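Local coordinates for berberine bridge enzyme-like 28 (Arabidopsis thaliana, PDB 5D79), which is a secreted FAD-dependent oxidoreductase of the berberine bridge enzyme-like family, involved in adaptation to salt stress, at residues A[395-408]-A[419-433]. Residues are numbered along the deposited sequence; the frame is centred on the assembly and turned at random.
Sequences LGKIILTPFGGKMS and HRGGNLYEIQYVAYW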
# COMPACT_ATOMS: atom_id res chain seq x y z
N LEU A 395 17.25 8.37 -8.49
CA LEU A 395 16.59 7.81 -7.31
C LEU A 395 15.31 7.07 -7.68
O LEU A 395 14.39 6.94 -6.87
CB LEU A 395 16.30 8.90 -6.28
CG LEU A 395 17.52 9.63 -5.72
CD1 LEU A 395 17.12 10.42 -4.49
CD2 LEU A 395 18.64 8.66 -5.41
N GLY A 396 15.28 6.55 -8.90
CA GLY A 396 14.13 5.81 -9.39
C GLY A 396 14.31 4.30 -9.34
O GLY A 396 15.42 3.79 -9.29
N LYS A 397 13.20 3.59 -9.36
CA LYS A 397 13.20 2.14 -9.26
C LYS A 397 12.17 1.50 -10.20
O LYS A 397 11.09 2.06 -10.44
CB LYS A 397 12.90 1.70 -7.81
CG LYS A 397 13.72 2.40 -6.75
CD LYS A 397 13.62 1.74 -5.39
CE LYS A 397 14.64 2.36 -4.43
NZ LYS A 397 14.73 1.69 -3.11
N ILE A 398 12.52 0.34 -10.75
CA ILE A 398 11.51 -0.54 -11.36
C ILE A 398 11.56 -1.87 -10.61
O ILE A 398 12.58 -2.56 -10.62
CB ILE A 398 11.74 -0.70 -12.86
CG1 ILE A 398 11.39 0.62 -13.55
CG2 ILE A 398 10.88 -1.81 -13.43
CD1 ILE A 398 11.88 0.73 -14.97
N ILE A 399 10.47 -2.19 -9.93
CA ILE A 399 10.45 -3.28 -8.97
C ILE A 399 9.52 -4.39 -9.44
O ILE A 399 8.34 -4.16 -9.64
CB ILE A 399 10.00 -2.79 -7.56
CG1 ILE A 399 10.73 -1.50 -7.16
CG2 ILE A 399 10.25 -3.86 -6.51
CD1 ILE A 399 9.98 -0.66 -6.14
N LEU A 400 10.06 -5.59 -9.60
CA LEU A 400 9.27 -6.72 -10.07
C LEU A 400 8.99 -7.68 -8.91
O LEU A 400 9.90 -8.30 -8.35
CB LEU A 400 9.99 -7.45 -11.23
CG LEU A 400 10.01 -6.80 -12.62
CD1 LEU A 400 10.79 -5.50 -12.64
CD2 LEU A 400 10.60 -7.76 -13.63
N THR A 401 7.71 -7.80 -8.57
CA THR A 401 7.24 -8.58 -7.44
C THR A 401 6.48 -9.82 -7.90
O THR A 401 5.42 -9.70 -8.50
CB THR A 401 6.36 -7.72 -6.53
OG1 THR A 401 7.15 -6.65 -6.02
CG2 THR A 401 5.82 -8.52 -5.36
N PRO A 402 7.00 -11.02 -7.59
CA PRO A 402 6.40 -12.24 -8.12
C PRO A 402 5.06 -12.60 -7.46
O PRO A 402 4.93 -12.55 -6.24
CB PRO A 402 7.46 -13.30 -7.80
CG PRO A 402 8.06 -12.81 -6.50
CD PRO A 402 8.06 -11.30 -6.60
N PHE A 403 4.07 -12.93 -8.28
CA PHE A 403 2.82 -13.48 -7.76
C PHE A 403 2.89 -15.02 -7.84
O PHE A 403 3.92 -15.62 -7.55
CB PHE A 403 1.61 -12.92 -8.52
CG PHE A 403 1.24 -11.52 -8.10
CD1 PHE A 403 2.19 -10.66 -7.55
CD2 PHE A 403 -0.07 -11.06 -8.22
CE1 PHE A 403 1.85 -9.36 -7.13
CE2 PHE A 403 -0.42 -9.77 -7.82
CZ PHE A 403 0.54 -8.91 -7.27
N GLY A 404 1.80 -15.68 -8.23
CA GLY A 404 1.79 -17.13 -8.18
C GLY A 404 1.70 -17.57 -6.73
O GLY A 404 1.48 -16.76 -5.84
N GLY A 405 1.86 -18.86 -6.47
CA GLY A 405 1.63 -19.36 -5.12
C GLY A 405 0.21 -19.08 -4.64
O GLY A 405 -0.75 -19.28 -5.38
N LYS A 406 0.08 -18.59 -3.42
CA LYS A 406 -1.25 -18.34 -2.86
C LYS A 406 -2.00 -17.33 -3.72
O LYS A 406 -3.24 -17.34 -3.79
CB LYS A 406 -1.15 -17.86 -1.40
CG LYS A 406 -2.48 -17.82 -0.66
CD LYS A 406 -2.86 -19.20 -0.08
CE LYS A 406 -4.29 -19.19 0.46
NZ LYS A 406 -4.57 -20.29 1.41
N MET A 407 -1.24 -16.48 -4.41
CA MET A 407 -1.84 -15.41 -5.21
C MET A 407 -2.57 -15.93 -6.44
O MET A 407 -3.48 -15.28 -6.92
CB MET A 407 -0.78 -14.38 -5.62
CG MET A 407 -0.22 -13.58 -4.43
SD MET A 407 -1.48 -12.63 -3.54
CE MET A 407 -1.84 -11.32 -4.71
N SER A 408 -2.20 -17.11 -6.94
CA SER A 408 -2.92 -17.67 -8.08
C SER A 408 -3.86 -18.77 -7.58
O SER A 408 -4.79 -19.20 -8.27
CB SER A 408 -1.95 -18.17 -9.16
OG SER A 408 -1.12 -19.22 -8.68
N HIS A 419 -6.29 -9.25 -8.84
CA HIS A 419 -5.15 -9.70 -9.63
C HIS A 419 -4.56 -10.99 -9.09
O HIS A 419 -3.56 -10.99 -8.37
CB HIS A 419 -4.08 -8.61 -9.66
CG HIS A 419 -4.65 -7.26 -9.92
ND1 HIS A 419 -5.02 -6.84 -11.18
CD2 HIS A 419 -4.95 -6.25 -9.08
CE1 HIS A 419 -5.51 -5.62 -11.10
NE2 HIS A 419 -5.47 -5.23 -9.84
N ARG A 420 -5.17 -12.10 -9.46
CA ARG A 420 -4.78 -13.40 -8.95
C ARG A 420 -4.22 -14.26 -10.08
O ARG A 420 -3.31 -13.83 -10.78
CB ARG A 420 -5.96 -14.08 -8.23
CG ARG A 420 -6.64 -13.19 -7.17
CD ARG A 420 -5.74 -12.81 -5.99
NE ARG A 420 -6.52 -12.19 -4.93
CZ ARG A 420 -6.15 -12.07 -3.65
NH1 ARG A 420 -4.98 -12.54 -3.23
NH2 ARG A 420 -6.97 -11.48 -2.78
N GLY A 421 -4.75 -15.47 -10.26
CA GLY A 421 -4.29 -16.36 -11.31
C GLY A 421 -4.22 -15.70 -12.67
O GLY A 421 -5.08 -14.88 -13.03
N GLY A 422 -3.18 -16.02 -13.43
CA GLY A 422 -2.97 -15.41 -14.73
C GLY A 422 -2.01 -14.23 -14.69
O GLY A 422 -1.57 -13.73 -15.73
N ASN A 423 -1.68 -13.78 -13.49
CA ASN A 423 -0.69 -12.73 -13.32
C ASN A 423 0.59 -13.34 -12.82
O ASN A 423 0.62 -13.94 -11.76
CB ASN A 423 -1.17 -11.65 -12.34
CG ASN A 423 -2.46 -11.03 -12.78
OD1 ASN A 423 -2.48 -10.23 -13.72
ND2 ASN A 423 -3.55 -11.40 -12.12
N LEU A 424 1.64 -13.20 -13.62
CA LEU A 424 2.95 -13.72 -13.27
C LEU A 424 3.59 -12.87 -12.17
O LEU A 424 4.07 -13.39 -11.16
CB LEU A 424 3.86 -13.77 -14.51
CG LEU A 424 3.37 -14.53 -15.73
CD1 LEU A 424 4.50 -14.63 -16.70
CD2 LEU A 424 2.91 -15.91 -15.33
N TYR A 425 3.60 -11.55 -12.36
CA TYR A 425 4.16 -10.64 -11.37
C TYR A 425 3.59 -9.24 -11.52
O TYR A 425 2.92 -8.92 -12.50
CB TYR A 425 5.69 -10.61 -11.47
CG TYR A 425 6.26 -10.13 -12.78
CD1 TYR A 425 6.51 -11.02 -13.82
CD2 TYR A 425 6.57 -8.79 -12.97
CE1 TYR A 425 7.04 -10.60 -15.02
CE2 TYR A 425 7.10 -8.35 -14.18
CZ TYR A 425 7.33 -9.26 -15.20
OH TYR A 425 7.86 -8.84 -16.40
N GLU A 426 3.85 -8.42 -10.52
CA GLU A 426 3.43 -7.03 -10.54
C GLU A 426 4.69 -6.19 -10.71
O GLU A 426 5.76 -6.56 -10.23
CB GLU A 426 2.65 -6.68 -9.27
CG GLU A 426 2.06 -5.27 -9.21
CD GLU A 426 2.98 -4.27 -8.53
OE1 GLU A 426 4.00 -4.70 -7.94
OE2 GLU A 426 2.69 -3.06 -8.58
N ILE A 427 4.57 -5.07 -11.41
CA ILE A 427 5.73 -4.23 -11.63
C ILE A 427 5.39 -2.77 -11.30
O ILE A 427 4.37 -2.24 -11.75
CB ILE A 427 6.26 -4.38 -13.09
CG1 ILE A 427 7.43 -3.43 -13.36
CG2 ILE A 427 5.15 -4.16 -14.10
CD1 ILE A 427 8.13 -3.77 -14.64
N GLN A 428 6.24 -2.14 -10.49
CA GLN A 428 6.06 -0.75 -10.13
C GLN A 428 7.19 0.09 -10.68
O GLN A 428 8.35 -0.26 -10.54
CB GLN A 428 5.98 -0.58 -8.60
CG GLN A 428 5.79 0.87 -8.15
CD GLN A 428 6.01 1.07 -6.66
OE1 GLN A 428 6.46 0.16 -5.95
NE2 GLN A 428 5.69 2.27 -6.18
N TYR A 429 6.85 1.19 -11.32
CA TYR A 429 7.82 2.19 -11.76
C TYR A 429 7.67 3.41 -10.86
O TYR A 429 6.63 4.07 -10.87
CB TYR A 429 7.60 2.58 -13.22
CG TYR A 429 6.92 1.52 -14.08
CD1 TYR A 429 5.52 1.42 -14.12
CD2 TYR A 429 7.66 0.66 -14.88
CE1 TYR A 429 4.90 0.47 -14.91
CE2 TYR A 429 7.04 -0.30 -15.67
CZ TYR A 429 5.66 -0.39 -15.68
OH TYR A 429 5.04 -1.33 -16.48
N VAL A 430 8.69 3.71 -10.07
CA VAL A 430 8.59 4.81 -9.11
C VAL A 430 9.86 5.67 -9.12
O VAL A 430 10.98 5.16 -9.12
CB VAL A 430 8.29 4.27 -7.68
CG1 VAL A 430 9.28 3.18 -7.29
CG2 VAL A 430 8.26 5.39 -6.65
N ALA A 431 9.68 6.98 -9.19
CA ALA A 431 10.82 7.88 -9.16
C ALA A 431 10.78 8.65 -7.85
O ALA A 431 9.75 9.20 -7.49
CB ALA A 431 10.81 8.82 -10.36
N TYR A 432 11.91 8.67 -7.14
CA TYR A 432 12.05 9.43 -5.91
C TYR A 432 12.90 10.66 -6.17
O TYR A 432 13.75 10.68 -7.06
CB TYR A 432 12.68 8.57 -4.81
CG TYR A 432 11.79 7.43 -4.36
CD1 TYR A 432 11.81 6.21 -5.00
CD2 TYR A 432 10.93 7.59 -3.28
CE1 TYR A 432 10.99 5.17 -4.60
CE2 TYR A 432 10.12 6.57 -2.87
CZ TYR A 432 10.14 5.36 -3.53
OH TYR A 432 9.31 4.34 -3.11
N TRP A 433 12.66 11.71 -5.39
CA TRP A 433 13.50 12.90 -5.46
C TRP A 433 13.48 13.63 -4.13
O TRP A 433 12.56 13.46 -3.33
CB TRP A 433 13.05 13.82 -6.61
CG TRP A 433 11.69 14.46 -6.49
CD1 TRP A 433 11.39 15.66 -5.89
CD2 TRP A 433 10.45 13.96 -7.02
NE1 TRP A 433 10.04 15.92 -6.00
CE2 TRP A 433 9.44 14.90 -6.69
CE3 TRP A 433 10.10 12.81 -7.73
CZ2 TRP A 433 8.12 14.72 -7.05
CZ3 TRP A 433 8.77 12.63 -8.08
CH2 TRP A 433 7.80 13.58 -7.74
O HOH W 1 6.84 -4.68 -7.68
O HOH W 2 -0.70 -15.00 -9.51
O HOH W 3 -6.49 -17.39 -9.17
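Strands 396-402 and 425-433 pair as antiparallel neighbours in the seven-stranded sheet of the domain that faces the flavin. Backbone bonds run in couples at Lys-397/Val-430, Ile-399/Gln-428 and Thr-401/Glu-426; the bond from Thr-401 N to Glu-426 O, 2.8 Å, is almost straight at 175°. On one face, Ile-398, Leu-400, Tyr-425, Ile-427 and Tyr-429 form a largely apolar layer towards the helices, its two tyrosine hydroxyls tied to Gln-274 and Asp-370, with helix 441-458 reaching Tyr-429. Leu-400 lies alongside both Tyr-425 and Ile-427: its CD2 meets CE2 of the Tyr-425 ring at 3.6 Å, while its CD1 touches Ile-427 CD1 at 3.8 Å. With CG1 turned away from the backbone N (chi1 177°), Ile-427 can also bring CD1 to within 3.6 Å of Ile-398 CG2. An alanine in place of Leu-400 would remove both methyl branches and would probably open a gap between Tyr-425 and Ile-427, leaving the tyrosine ring less firmly supported on that side. The other face, with Lys-397, Ile-399, Thr-401, Glu-426, Gln-428 and Val-430, is more polar. A water hydrogen-bonds Glu-426 OE1 (2.9 Å), Ile-399 O and Thr-401 OG1, which also pairs with Arg-287; the Gln-428 amide reaches Tyr-113. Beyond the strands, the Phe-403 ring crosses obliquely against Glu-426, CE1 lying 3.5 Å from CB, and presents its edge to His-419 O, a buried carbonyl with no hydrogen-bond partner. Further along, Met-407 SD approaches Arg-420 NH1 at 3.5 Å, and that same nitrogen forms a salt bridge with Asp-200. The ladder thus separates two chemistries: a largely apolar layer joins the sheet to its helices, whereas the face of Glu-426 and Gln-428 offers hydrogen-bonding groups, with Tyr-432 near the strand end approaching the bound FAD.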